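Local coordinates for protein putative oxidoreductase with NAD(P)-binding Rossmann-fold domain (Clostridium difficile, PDB 3UUW) that probably works as an NAD(P)-dependent dehydrogenase of the Gfo/Idh/MocA family, binding its nucleotide in a Rossmann-fold domain, with no established substrate, at residues 67-73 and 90-96; 131-135 and 225-229; 98-103 and 297-301. All blocks are in the same frame, centred on the assembly; numbering follows the deposited sequence.

Contact 1: residues 67-73 and 90-96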
ATOM      1  N   CYS A  67     -31.311 -38.325  -2.482  1.00 23.72           N
ATOM      2  CA  CYS A  67     -30.587 -37.230  -3.149  1.00 22.08           C
ATOM      3  C   CYS A  67     -30.111 -37.604  -4.540  1.00 21.97           C
ATOM      4  O   CYS A  67     -29.956 -38.789  -4.849  1.00 23.73           O
ATOM      5  CB  CYS A  67     -29.347 -36.852  -2.313  1.00 21.54           C
ATOM      6  SG  CYS A  67     -29.731 -36.151  -0.713  1.00 23.78           S
ATOM      7  N   ASP A  68     -29.886 -36.595  -5.379  1.00 20.69           N
ATOM      8  CA  ASP A  68     -29.265 -36.782  -6.688  1.00 19.84           C
ATOM      9  C   ASP A  68     -27.756 -36.515  -6.591  1.00 19.30           C
ATOM     10  O   ASP A  68     -26.974 -36.993  -7.423  1.00 18.33           O
ATOM     11  CB  ASP A  68     -29.880 -35.833  -7.721  1.00 21.22           C
ATOM     12  CG  ASP A  68     -31.358 -36.034  -7.894  1.00 23.85           C
ATOM     13  OD1 ASP A  68     -31.760 -37.181  -8.185  1.00 27.09           O
ATOM     14  OD2 ASP A  68     -32.144 -35.045  -7.780  1.00 24.32           O
ATOM     15  N   CYS A  69     -27.358 -35.750  -5.573  1.00 17.21           N
ATOM     16  CA  CYS A  69     -25.958 -35.384  -5.394  1.00 17.05           C
ATOM     17  C   CYS A  69     -25.664 -35.079  -3.933  1.00 17.98           C
ATOM     18  O   CYS A  69     -26.571 -34.757  -3.147  1.00 17.81           O
ATOM     19  CB  CYS A  69     -25.596 -34.188  -6.272  1.00 16.06           C
ATOM     20  SG  CYS A  69     -26.390 -32.612  -5.815  1.00 18.99           S
ATOM     21  N   ILE A  70     -24.386 -35.173  -3.585  1.00 16.72           N
ATOM     22  CA  ILE A  70     -23.914 -34.980  -2.232  1.00 16.88           C
ATOM     23  C   ILE A  70     -22.657 -34.127  -2.225  1.00 15.98           C
ATOM     24  O   ILE A  70     -21.750 -34.341  -3.040  1.00 16.84           O
ATOM     25  CB  ILE A  70     -23.550 -36.334  -1.579  1.00 17.57           C
ATOM     26  CG1 ILE A  70     -24.783 -37.253  -1.472  1.00 21.85           C
ATOM     27  CG2 ILE A  70     -22.867 -36.141  -0.198  1.00 18.44           C
ATOM     28  CD1 ILE A  70     -25.748 -36.905  -0.376  1.00 23.18           C
ATOM     29  N   PHE A  71     -22.624 -33.169  -1.300  1.00 15.44           N
ATOM     30  CA  PHE A  71     -21.409 -32.420  -0.928  1.00 14.25           C
ATOM     31  C   PHE A  71     -20.840 -33.150   0.292  1.00 15.55           C
ATOM     32  O   PHE A  71     -21.507 -33.289   1.326  1.00 16.79           O
ATOM     33  CB  PHE A  71     -21.729 -30.946  -0.594  1.00 14.28           C
ATOM     34  CG  PHE A  71     -21.858 -30.067  -1.800  1.00 15.75           C
ATOM     35  CD1 PHE A  71     -22.998 -30.079  -2.570  1.00 17.11           C
ATOM     36  CD2 PHE A  71     -20.838 -29.196  -2.139  1.00 16.01           C
ATOM     37  CE1 PHE A  71     -23.112 -29.273  -3.678  1.00 17.20           C
ATOM     38  CE2 PHE A  71     -20.949 -28.385  -3.255  1.00 16.21           C
ATOM     39  CZ  PHE A  71     -22.072 -28.427  -4.016  1.00 14.88           C
ATOM     40  N   LEU A  72     -19.635 -33.678   0.125  1.00 15.58           N
ATOM     41  CA  LEU A  72     -18.944 -34.463   1.141  1.00 15.78           C
ATOM     42  C   LEU A  72     -17.750 -33.696   1.718  1.00 18.83           C
ATOM     43  O   LEU A  72     -16.790 -33.363   1.014  1.00 16.45           O
ATOM     44  CB  LEU A  72     -18.465 -35.776   0.509  1.00 16.71           C
ATOM     45  CG  LEU A  72     -17.661 -36.686   1.398  1.00 17.59           C
ATOM     46  CD1 LEU A  72     -18.474 -37.163   2.589  1.00 17.12           C
ATOM     47  CD2 LEU A  72     -17.171 -37.876   0.570  1.00 19.87           C
ATOM     48  N   HIS A  73     -17.816 -33.420   3.013  1.00 20.97           N
ATOM     49  CA  HIS A  73     -16.785 -32.605   3.669  1.00 23.40           C
ATOM     50  C   HIS A  73     -16.186 -33.348   4.833  1.00 26.07           C
ATOM     51  O   HIS A  73     -15.839 -32.747   5.840  1.00 30.58           O
ATOM     52  CB  HIS A  73     -17.370 -31.253   4.130  1.00 22.90           C
ATOM     53  CG  HIS A  73     -18.160 -30.548   3.075  1.00 20.07           C
ATOM     54  ND1 HIS A  73     -17.588 -30.032   1.930  1.00 22.07           N
ATOM     55  CD2 HIS A  73     -19.482 -30.285   2.984  1.00 19.73           C
ATOM     56  CE1 HIS A  73     -18.528 -29.499   1.173  1.00 22.19           C
ATOM     57  NE2 HIS A  73     -19.688 -29.634   1.790  1.00 22.00           N
ATOM     58  N   GLY A  90     -25.841 -44.138  -6.759  1.00 24.98           N
ATOM     59  CA  GLY A  90     -26.274 -43.326  -7.900  1.00 23.85           C
ATOM     60  C   GLY A  90     -26.287 -41.827  -7.695  1.00 23.29           C
ATOM     61  O   GLY A  90     -27.018 -41.119  -8.384  1.00 24.32           O
ATOM     62  N   VAL A  91     -25.447 -41.337  -6.795  1.00 21.32           N
ATOM     63  CA  VAL A  91     -25.410 -39.895  -6.546  1.00 19.91           C
ATOM     64  C   VAL A  91     -24.089 -39.286  -7.019  1.00 19.04           C
ATOM     65  O   VAL A  91     -23.035 -39.876  -6.843  1.00 18.09           O
ATOM     66  CB  VAL A  91     -25.647 -39.541  -5.059  1.00 22.38           C
ATOM     67  CG1 VAL A  91     -26.987 -40.135  -4.560  1.00 23.73           C
ATOM     68  CG2 VAL A  91     -24.516 -40.014  -4.196  1.00 22.38           C
ATOM     69  N   HIS A  92     -24.176 -38.090  -7.602  1.00 17.42           N
ATOM     70  CA  HIS A  92     -22.995 -37.302  -7.977  1.00 17.52           C
ATOM     71  C   HIS A  92     -22.337 -36.858  -6.689  1.00 17.18           C
ATOM     72  O   HIS A  92     -23.011 -36.652  -5.662  1.00 17.80           O
ATOM     73  CB  HIS A  92     -23.366 -36.051  -8.759  1.00 18.29           C
ATOM     74  CG  HIS A  92     -24.173 -36.308  -9.986  1.00 17.86           C
ATOM     75  ND1 HIS A  92     -23.605 -36.624 -11.202  1.00 19.61           N
ATOM     76  CD2 HIS A  92     -25.506 -36.290 -10.188  1.00 17.89           C
ATOM     77  CE1 HIS A  92     -24.556 -36.778 -12.100  1.00 19.56           C
ATOM     78  NE2 HIS A  92     -25.720 -36.582 -11.514  1.00 19.65           N
ATOM     79  N   VAL A  93     -21.019 -36.683  -6.712  1.00 15.77           N
ATOM     80  CA  VAL A  93     -20.304 -36.342  -5.488  1.00 15.49           C
ATOM     81  C   VAL A  93     -19.330 -35.203  -5.674  1.00 15.23           C
ATOM     82  O   VAL A  93     -18.528 -35.214  -6.608  1.00 15.71           O
ATOM     83  CB  VAL A  93     -19.530 -37.544  -4.970  1.00 14.64           C
ATOM     84  CG1 VAL A  93     -18.710 -37.169  -3.702  1.00 16.58           C
ATOM     85  CG2 VAL A  93     -20.494 -38.684  -4.667  1.00 16.29           C
ATOM     86  N   TYR A  94     -19.487 -34.184  -4.841  1.00 14.94           N
ATOM     87  CA  TYR A  94     -18.486 -33.133  -4.681  1.00 13.71           C
ATOM     88  C   TYR A  94     -17.755 -33.400  -3.369  1.00 13.72           C
ATOM     89  O   TYR A  94     -18.386 -33.588  -2.324  1.00 16.16           O
ATOM     90  CB  TYR A  94     -19.141 -31.760  -4.632  1.00 14.24           C
ATOM     91  CG  TYR A  94     -18.199 -30.604  -4.359  1.00 12.30           C
ATOM     92  CD1 TYR A  94     -17.736 -30.318  -3.051  1.00 14.25           C
ATOM     93  CD2 TYR A  94     -17.752 -29.788  -5.405  1.00 16.58           C
ATOM     94  CE1 TYR A  94     -16.871 -29.250  -2.812  1.00 16.11           C
ATOM     95  CE2 TYR A  94     -16.892 -28.723  -5.172  1.00 16.78           C
ATOM     96  CZ  TYR A  94     -16.452 -28.461  -3.879  1.00 15.87           C
ATOM     97  OH  TYR A  94     -15.603 -27.385  -3.677  1.00 17.16           O
ATOM     98  N   VAL A  95     -16.429 -33.428  -3.407  1.00 14.62           N
ATOM     99  CA  VAL A  95     -15.638 -33.710  -2.192  1.00 14.09           C
ATOM    100  C   VAL A  95     -14.475 -32.719  -2.085  1.00 16.27           C
ATOM    101  O   VAL A  95     -13.893 -32.312  -3.091  1.00 15.39           O
ATOM    102  CB  VAL A  95     -15.123 -35.203  -2.195  1.00 14.64           C
ATOM    103  CG1 VAL A  95     -14.129 -35.434  -3.344  1.00 16.74           C
ATOM    104  CG2 VAL A  95     -14.496 -35.561  -0.915  1.00 15.09           C
ATOM    105  N   ASP A  96     -14.140 -32.320  -0.861  1.00 18.47           N
ATOM    106  CA  ASP A  96     -12.939 -31.514  -0.657  1.00 20.23           C
ATOM    107  C   ASP A  96     -11.691 -32.300  -1.022  1.00 20.07           C
ATOM    108  O   ASP A  96     -11.687 -33.549  -1.013  1.00 21.59           O
ATOM    109  CB  ASP A  96     -12.847 -31.013   0.765  1.00 21.97           C
ATOM    110  CG  ASP A  96     -13.765 -29.840   0.995  1.00 25.40           C
ATOM    111  OD1 ASP A  96     -13.623 -28.801   0.272  1.00 26.31           O
ATOM    112  OD2 ASP A  96     -14.624 -29.954   1.878  1.00 28.78           O
TER
HETATM  113  O   HOH W   1     -27.929 -38.802  -9.315  1.00 30.39           O
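Strands 69-72 and 92-95 are neighbours in the parallel sheet of the Rossmann fold. Helix 79-88 joins them, so they form a beta-alpha-beta crossover. Their axes approach to 4.7 Å at 16°. The pairs are C69-H92, I70-V93, F71-Y94 and L72-V95.

Backbone hydrogen bonds zip the strands together. H92 N donates to D68 O (3.0 Å), I70 N to H92 O (2.9 Å), Y94 N to I70 O (2.9 Å) and L72 N to Y94 O (2.8 Å). The last rung, D96 N to L72 O at 3.4 Å, is weak. G90 ends the preceding helix in a Schellman motif. Water W1 links D68 O (2.8 Å) to G90 O (2.7 Å).

Apolar contacts fill both faces. On one, F71 CD2 meets Y94 CD1 at 3.4 Å, and Y94 CB makes a CH-pi contact over the F71 ring. Helix 269-281 covers this side. On the other, L72 CD2 touches V95 CG2 (3.8 Å), and I70 CG1 touches V91 CG2 (3.9 Å) just before the strand. Helix 79-88 packs there.

Polar side chains meet at the C-terminal ends, the edge where Rossmann folds bind their nucleotide. The Y22 ring stacks on H73, and Y22 OH bonds to Y94 OH and D96 OD1. The other carboxylate oxygen, D96 OD2, accepts a hydrogen bond from H73 ND1 at 3.0 Å.

Contact 2: residues 131-135 and 225-229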
ATOM      1  N   MET A 131     -10.550 -13.539  -8.955  1.00 14.77           N
ATOM      2  CA  MET A 131      -9.370 -12.724  -9.317  1.00 14.79           C
ATOM      3  C   MET A 131      -8.286 -13.581  -9.944  1.00 14.73           C
ATOM      4  O   MET A 131      -7.566 -13.115 -10.819  1.00 14.77           O
ATOM      5  CB  MET A 131      -8.869 -11.914  -8.140  1.00 16.11           C
ATOM      6  CG  MET A 131      -9.786 -10.739  -7.807  1.00 18.95           C
ATOM      7  SD  MET A 131      -9.194  -9.871  -6.357  1.00 17.38           S
ATOM      8  CE  MET A 131     -10.141  -8.331  -6.478  1.00 18.54           C
ATOM      9  N   TYR A 132      -8.200 -14.845  -9.546  1.00 13.24           N
ATOM     10  CA  TYR A 132      -7.248 -15.751 -10.188  1.00 13.77           C
ATOM     11  C   TYR A 132      -7.653 -15.998 -11.642  1.00 13.99           C
ATOM     12  O   TYR A 132      -6.800 -16.054 -12.537  1.00 15.25           O
ATOM     13  CB  TYR A 132      -7.160 -17.089  -9.478  1.00 13.55           C
ATOM     14  CG  TYR A 132      -6.375 -17.125  -8.160  1.00 13.83           C
ATOM     15  CD1 TYR A 132      -5.737 -16.011  -7.647  1.00 15.85           C
ATOM     16  CD2 TYR A 132      -6.199 -18.331  -7.485  1.00 13.65           C
ATOM     17  CE1 TYR A 132      -4.982 -16.081  -6.476  1.00 16.34           C
ATOM     18  CE2 TYR A 132      -5.459 -18.402  -6.313  1.00 15.42           C
ATOM     19  CZ  TYR A 132      -4.849 -17.275  -5.813  1.00 16.52           C
ATOM     20  OH  TYR A 132      -4.102 -17.365  -4.660  1.00 18.23           O
ATOM     21  N   LYS A 133      -8.948 -16.182 -11.871  1.00 14.30           N
ATOM     22  CA  LYS A 133      -9.427 -16.342 -13.233  1.00 14.95           C
ATOM     23  C   LYS A 133      -9.114 -15.094 -14.066  1.00 15.51           C
ATOM     24  O   LYS A 133      -8.764 -15.202 -15.261  1.00 18.24           O
ATOM     25  CB  LYS A 133     -10.918 -16.678 -13.278  1.00 16.67           C
ATOM     26  CG  LYS A 133     -11.207 -18.092 -12.806  1.00 16.38           C
ATOM     27  CD  LYS A 133     -12.699 -18.498 -12.843  1.00 20.27           C
ATOM     28  CE  LYS A 133     -13.387 -18.221 -14.176  1.00 27.87           C
ATOM     29  NZ  LYS A 133     -12.811 -19.037 -15.279  1.00 35.04           N
ATOM     30  N   GLU A 134      -9.303 -13.924 -13.480  1.00 15.94           N
ATOM     31  CA  GLU A 134      -9.042 -12.679 -14.204  1.00 17.02           C
ATOM     32  C   GLU A 134      -7.588 -12.580 -14.638  1.00 16.81           C
ATOM     33  O   GLU A 134      -7.316 -12.316 -15.809  1.00 16.86           O
ATOM     34  CB  GLU A 134      -9.447 -11.471 -13.388  1.00 18.47           C
ATOM     35  CG  GLU A 134      -9.319 -10.171 -14.156  1.00 22.03           C
ATOM     36  CD  GLU A 134     -10.052  -9.012 -13.512  1.00 31.43           C
ATOM     37  OE1 GLU A 134     -10.627  -9.183 -12.419  1.00 32.87           O
ATOM     38  OE2 GLU A 134     -10.039  -7.916 -14.115  1.00 40.25           O
ATOM     39  N   ILE A 135      -6.644 -12.833 -13.739  1.00 16.09           N
ATOM     40  CA  ILE A 135      -5.241 -12.676 -14.114  1.00 16.04           C
ATOM     41  C   ILE A 135      -4.835 -13.754 -15.095  1.00 17.47           C
ATOM     42  O   ILE A 135      -4.064 -13.487 -15.999  1.00 17.98           O
ATOM     43  CB  ILE A 135      -4.256 -12.561 -12.894  1.00 16.11           C
ATOM     44  CG1 ILE A 135      -4.236 -13.825 -12.032  1.00 16.59           C
ATOM     45  CG2 ILE A 135      -4.621 -11.335 -12.046  1.00 15.31           C
ATOM     46  CD1 ILE A 135      -3.070 -13.840 -10.976  1.00 17.45           C
ATOM     47  N   GLU A 225      -1.296 -15.502   1.012  1.00 17.30           N
ATOM     48  CA  GLU A 225      -1.281 -16.294  -0.205  1.00 16.67           C
ATOM     49  C   GLU A 225      -1.065 -15.283  -1.300  1.00 16.90           C
ATOM     50  O   GLU A 225      -1.591 -14.183  -1.242  1.00 17.35           O
ATOM     51  CB  GLU A 225      -2.572 -17.083  -0.414  1.00 17.17           C
ATOM     52  CG  GLU A 225      -2.579 -17.909  -1.700  1.00 18.73           C
ATOM     53  CD  GLU A 225      -3.686 -18.936  -1.752  1.00 22.00           C
ATOM     54  OE1 GLU A 225      -4.148 -19.375  -0.675  1.00 23.09           O
ATOM     55  OE2 GLU A 225      -4.089 -19.301  -2.883  1.00 21.74           O
ATOM     56  N   GLN A 226      -0.251 -15.639  -2.293  1.00 15.43           N
ATOM     57  CA  GLN A 226      -0.057 -14.760  -3.421  1.00 16.81           C
ATOM     58  C   GLN A 226       0.253 -15.534  -4.681  1.00 16.35           C
ATOM     59  O   GLN A 226       1.016 -16.488  -4.637  1.00 16.86           O
ATOM     60  CB  GLN A 226       1.111 -13.798  -3.154  1.00 16.45           C
ATOM     61  CG  GLN A 226       1.325 -12.813  -4.283  1.00 20.42           C
ATOM     62  CD  GLN A 226       2.437 -11.845  -3.974  1.00 25.84           C
ATOM     63  OE1 GLN A 226       2.253 -10.897  -3.229  1.00 28.52           O
ATOM     64  NE2 GLN A 226       3.595 -12.086  -4.553  1.00 25.00           N
ATOM     65  N   VAL A 227      -0.396 -15.144  -5.778  1.00 15.83           N
ATOM     66  CA  VAL A 227      -0.019 -15.580  -7.124  1.00 15.25           C
ATOM     67  C   VAL A 227       0.489 -14.327  -7.868  1.00 15.51           C
ATOM     68  O   VAL A 227      -0.148 -13.274  -7.827  1.00 16.19           O
ATOM     69  CB  VAL A 227      -1.201 -16.159  -7.867  1.00 15.63           C
ATOM     70  CG1 VAL A 227      -0.880 -16.313  -9.376  1.00 15.72           C
ATOM     71  CG2 VAL A 227      -1.629 -17.435  -7.205  1.00 16.52           C
ATOM     72  N   GLU A 228       1.648 -14.444  -8.496  1.00 14.59           N
ATOM     73  CA  GLU A 228       2.260 -13.352  -9.250  1.00 15.29           C
ATOM     74  C   GLU A 228       2.615 -13.900 -10.605  1.00 14.98           C
ATOM     75  O   GLU A 228       3.337 -14.923 -10.704  1.00 16.14           O
ATOM     76  CB  GLU A 228       3.526 -12.873  -8.566  1.00 17.23           C
ATOM     77  CG  GLU A 228       4.297 -11.800  -9.305  1.00 20.41           C
ATOM     78  CD  GLU A 228       5.440 -11.324  -8.462  1.00 28.68           C
ATOM     79  OE1 GLU A 228       6.383 -12.123  -8.272  1.00 30.86           O
ATOM     80  OE2 GLU A 228       5.375 -10.178  -7.955  1.00 28.42           O
ATOM     81  N   ILE A 229       2.119 -13.239 -11.643  1.00 13.56           N
ATOM     82  CA  ILE A 229       2.420 -13.617 -13.005  1.00 14.50           C
ATOM     83  C   ILE A 229       3.224 -12.513 -13.680  1.00 14.06           C
ATOM     84  O   ILE A 229       2.760 -11.366 -13.752  1.00 15.78           O
ATOM     85  CB  ILE A 229       1.132 -13.871 -13.805  1.00 14.39           C
ATOM     86  CG1 ILE A 229       0.300 -14.995 -13.171  1.00 14.74           C
ATOM     87  CG2 ILE A 229       1.447 -14.170 -15.321  1.00 15.65           C
ATOM     88  CD1 ILE A 229      -1.035 -15.227 -13.902  1.00 17.53           C
TER
HETATM   89  O   HOH W   2      -3.896 -14.874  -3.494  1.00 15.94           O
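Y132 and I135, one helical turn apart, carry this contact from helix 130-138 to strand 224-231. The two segments run almost alongside, with axes 10.3 Å apart at 11°. Side chains must bridge that gap.

The CB of Y132 points sideways. Its m rotamer, with chi2 near 0°, still carries the ring over to the strand. Y132 CZ rests 3.5 Å from V227 CG2. The hydroxyl goes further: Y132 OH donates to E225 OE2 at 2.6 Å. E225 is extended, with chi1 and chi2 both t, so its carboxylate stands well clear of the strand. E225 OE2 also makes a salt bridge with R126. Water W2 donates to Y132 OH (2.8 Å) and weakly to E225 O (3.3 Å).

I135 takes chi1 p, which is uncommon for isoleucine in a helix, and chi2 t. This extends CD1 between two strand residues. I135 CD1 lies 3.7 Å from V227 CG1 and 3.8 Å from I229 CD1.

E225, V227 and I229 point toward the helix, while Q226 and E228 point away. This alternation gives the sheet an inner face for the helix. It is typical of a helix laid on a large mixed sheet, here that of the YceM-like C-terminal domain.

Contact 3: residues 98-103 and 297-301; sequences PLASTV and QRLLE
Segment 98-103 is a loop that turns into a helix at V103. Segment 297-301 is regular helix within 295-305. The peptide bond before P98 is cis. The closest CA pair is V103-R298, at 6.2 Å.

Q297 points toward the loop with chi1 and chi2 t and chi3 near 0°. Q297 NE2 donates to A100 O at 2.9 Å and to water 5 at 3.0 Å. Q297 OE1 accepts from water 3 at 2.8 Å, and water 3 accepts a hydrogen bond from L99 N (3.0 Å). Water 4 accepts from A100 N (3.0 Å) and sits 2.8 Å from Q297 OE1 and 2.9 Å from T102 O.

E301 is m, then t, with chi3 at 0°. E301 OE2 accepts from V103 N at 2.9 Å and from water 5 at 2.7 Å. Water 5 also donates to S101 O (2.8 Å). T102 is the N-cap of helix 103-116, its OG1 bonding to Q105 N.

V103 CG2 lies 3.7 Å from Q297 CG and 3.5 Å from E301 CD. V103 CG1 lies over the R298 guanidinium, 3.8 Å from NH1. R298 forms salt bridges with E107 and E291.

The site is a helix N-terminus capped by T102, where E301 OE2 takes up V103 N. It docks helix 295-305 on the loop. The cis-proline fits the EKP-type motif of the Gfo/Idh/MocA family.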
ATOM      1  N   PRO A  98      -7.924 -33.865  -0.714  1.00 20.25           N
ATOM      2  CA  PRO A  98      -7.708 -34.581  -1.972  1.00 19.48           C
ATOM      3  C   PRO A  98      -8.838 -35.604  -2.158  1.00 19.14           C
ATOM      4  O   PRO A  98      -9.575 -35.905  -1.207  1.00 18.73           O
ATOM      5  CB  PRO A  98      -6.383 -35.282  -1.722  1.00 20.44           C
ATOM      6  CG  PRO A  98      -6.443 -35.632  -0.299  1.00 21.32           C
ATOM      7  CD  PRO A  98      -7.148 -34.474   0.379  1.00 21.22           C
ATOM      8  N   LEU A  99      -8.972 -36.142  -3.355  1.00 18.88           N
ATOM      9  CA  LEU A  99     -10.040 -37.103  -3.660  1.00 17.60           C
ATOM     10  C   LEU A  99     -10.033 -38.256  -2.647  1.00 19.48           C
ATOM     11  O   LEU A  99     -11.028 -38.504  -1.961  1.00 18.83           O
ATOM     12  CB  LEU A  99      -9.845 -37.634  -5.071  1.00 16.91           C
ATOM     13  CG  LEU A  99     -10.833 -38.679  -5.582  1.00 17.33           C
ATOM     14  CD1 LEU A  99     -12.279 -38.275  -5.267  1.00 16.83           C
ATOM     15  CD2 LEU A  99     -10.661 -38.896  -7.090  1.00 16.83           C
ATOM     16  N   ALA A 100      -8.904 -38.942  -2.542  1.00 18.92           N
ATOM     17  CA  ALA A 100      -8.756 -40.021  -1.580  1.00 20.24           C
ATOM     18  C   ALA A 100      -7.352 -40.012  -0.958  1.00 20.94           C
ATOM     19  O   ALA A 100      -6.484 -39.241  -1.365  1.00 19.20           O
ATOM     20  CB  ALA A 100      -9.075 -41.364  -2.252  1.00 18.50           C
ATOM     21  N   SER A 101      -7.125 -40.854   0.048  1.00 21.39           N
ATOM     22  CA  SER A 101      -5.823 -40.885   0.702  1.00 22.64           C
ATOM     23  C   SER A 101      -4.659 -41.148  -0.263  1.00 21.80           C
ATOM     24  O   SER A 101      -3.532 -40.651  -0.064  1.00 22.16           O
ATOM     25  CB  SER A 101      -5.840 -41.939   1.810  1.00 24.39           C
ATOM     26  OG  SER A 101      -6.834 -41.621   2.772  1.00 28.52           O
ATOM     27  N   THR A 102      -4.901 -41.972  -1.274  1.00 20.37           N
ATOM     28  CA  THR A 102      -3.892 -42.275  -2.282  1.00 19.86           C
ATOM     29  C   THR A 102      -4.435 -42.005  -3.684  1.00 18.60           C
ATOM     30  O   THR A 102      -5.625 -42.016  -3.901  1.00 17.71           O
ATOM     31  CB  THR A 102      -3.429 -43.763  -2.231  1.00 21.10           C
ATOM     32  OG1 THR A 102      -4.451 -44.623  -2.755  1.00 22.21           O
ATOM     33  CG2 THR A 102      -3.053 -44.200  -0.805  1.00 23.79           C
ATOM     34  N   VAL A 103      -3.542 -41.738  -4.626  1.00 18.31           N
ATOM     35  CA  VAL A 103      -3.950 -41.537  -6.021  1.00 17.48           C
ATOM     36  C   VAL A 103      -4.600 -42.815  -6.586  1.00 18.25           C
ATOM     37  O   VAL A 103      -5.582 -42.750  -7.306  1.00 18.17           O
ATOM     38  CB  VAL A 103      -2.767 -41.117  -6.879  1.00 17.45           C
ATOM     39  CG1 VAL A 103      -3.141 -41.151  -8.360  1.00 17.28           C
ATOM     40  CG2 VAL A 103      -2.291 -39.712  -6.466  1.00 18.16           C
ATOM     41  N   GLN A 297      -2.074 -34.233  -6.817  1.00 16.19           N
ATOM     42  CA  GLN A 297      -1.776 -35.254  -5.818  1.00 16.70           C
ATOM     43  C   GLN A 297      -0.714 -36.250  -6.298  1.00 16.09           C
ATOM     44  O   GLN A 297       0.154 -36.655  -5.528  1.00 18.31           O
ATOM     45  CB  GLN A 297      -3.040 -35.988  -5.415  1.00 16.56           C
ATOM     46  CG  GLN A 297      -2.867 -36.852  -4.175  1.00 17.43           C
ATOM     47  CD  GLN A 297      -4.154 -37.544  -3.790  1.00 17.98           C
ATOM     48  OE1 GLN A 297      -5.179 -37.387  -4.466  1.00 17.36           O
ATOM     49  NE2 GLN A 297      -4.103 -38.334  -2.719  1.00 17.98           N
ATOM     50  N   ARG A 298      -0.783 -36.594  -7.575  1.00 16.75           N
ATOM     51  CA  ARG A 298       0.178 -37.493  -8.193  1.00 17.27           C
ATOM     52  C   ARG A 298       1.573 -36.884  -8.109  1.00 18.38           C
ATOM     53  O   ARG A 298       2.531 -37.571  -7.764  1.00 19.77           O
ATOM     54  CB  ARG A 298      -0.222 -37.768  -9.649  1.00 16.84           C
ATOM     55  CG  ARG A 298       0.553 -38.844 -10.304  1.00 19.40           C
ATOM     56  CD  ARG A 298       0.225 -38.921 -11.808  1.00 23.39           C
ATOM     57  NE  ARG A 298      -1.172 -39.262 -12.059  1.00 22.10           N
ATOM     58  CZ  ARG A 298      -1.711 -40.473 -11.889  1.00 23.08           C
ATOM     59  NH1 ARG A 298      -0.980 -41.499 -11.461  1.00 24.35           N
ATOM     60  NH2 ARG A 298      -2.999 -40.658 -12.162  1.00 24.30           N
ATOM     61  N   LEU A 299       1.689 -35.587  -8.374  1.00 18.33           N
ATOM     62  CA  LEU A 299       2.973 -34.937  -8.308  1.00 19.34           C
ATOM     63  C   LEU A 299       3.477 -34.950  -6.874  1.00 18.55           C
ATOM     64  O   LEU A 299       4.652 -35.221  -6.620  1.00 20.72           O
ATOM     65  CB  LEU A 299       2.874 -33.513  -8.856  1.00 19.92           C
ATOM     66  CG  LEU A 299       4.148 -32.680  -8.908  1.00 22.43           C
ATOM     67  CD1 LEU A 299       5.274 -33.483  -9.530  1.00 25.72           C
ATOM     68  CD2 LEU A 299       3.871 -31.408  -9.701  1.00 24.14           C
ATOM     69  N   LEU A 300       2.584 -34.699  -5.923  1.00 18.40           N
ATOM     70  CA  LEU A 300       2.961 -34.727  -4.501  1.00 18.62           C
ATOM     71  C   LEU A 300       3.391 -36.107  -4.001  1.00 20.93           C
ATOM     72  O   LEU A 300       4.306 -36.209  -3.183  1.00 21.30           O
ATOM     73  CB  LEU A 300       1.837 -34.172  -3.630  1.00 19.07           C
ATOM     74  CG  LEU A 300       1.587 -32.671  -3.804  1.00 22.12           C
ATOM     75  CD1 LEU A 300       0.356 -32.228  -3.037  1.00 24.80           C
ATOM     76  CD2 LEU A 300       2.815 -31.886  -3.363  1.00 24.17           C
ATOM     77  N   GLU A 301       2.751 -37.165  -4.495  1.00 20.65           N
ATOM     78  CA  GLU A 301       3.154 -38.524  -4.132  1.00 22.27           C
ATOM     79  C   GLU A 301       4.572 -38.810  -4.620  1.00 23.82           C
ATOM     80  O   GLU A 301       5.362 -39.440  -3.927  1.00 24.64           O
ATOM     81  CB  GLU A 301       2.148 -39.564  -4.665  1.00 21.83           C
ATOM     82  CG  GLU A 301       0.866 -39.623  -3.859  1.00 22.05           C
ATOM     83  CD  GLU A 301       0.016 -40.895  -4.114  1.00 26.34           C
ATOM     84  OE1 GLU A 301       0.397 -41.763  -4.935  1.00 27.33           O
ATOM     85  OE2 GLU A 301      -1.032 -41.029  -3.460  1.00 24.86           O
TER
HETATM   86  O   HOH W   3      -6.841 -35.206  -5.222  1.00 17.57           O
HETATM   87  O   HOH W   4      -6.917 -39.524  -4.691  1.00 16.14           O
HETATM   88  O   HOH W   5      -1.573 -39.282  -1.493  1.00 23.46           O

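Contacts 1 and 2 are buried, on opposite sides of the chain's centre, about 29 Å apart between centres. Contact 3 is only partly buried. Contact 1 builds the Rossmann sheet itself, chiefly by backbone bonds. Contact 2 lays a helix on the larger sheet of the C-terminal domain. Its direct contacts are all between side chains: apolar ones plus one tyrosine-glutamate bond. Contact 3 is mostly polar and uses three waters between side chains and loop backbone. Contacts 1 and 3 adjoin in sequence, because the chain leaving strand 92-95 enters loop 98-103. Contact 2 is nested in the span closed by contact 3, so contact 3 returns the chain to the Rossmann domain.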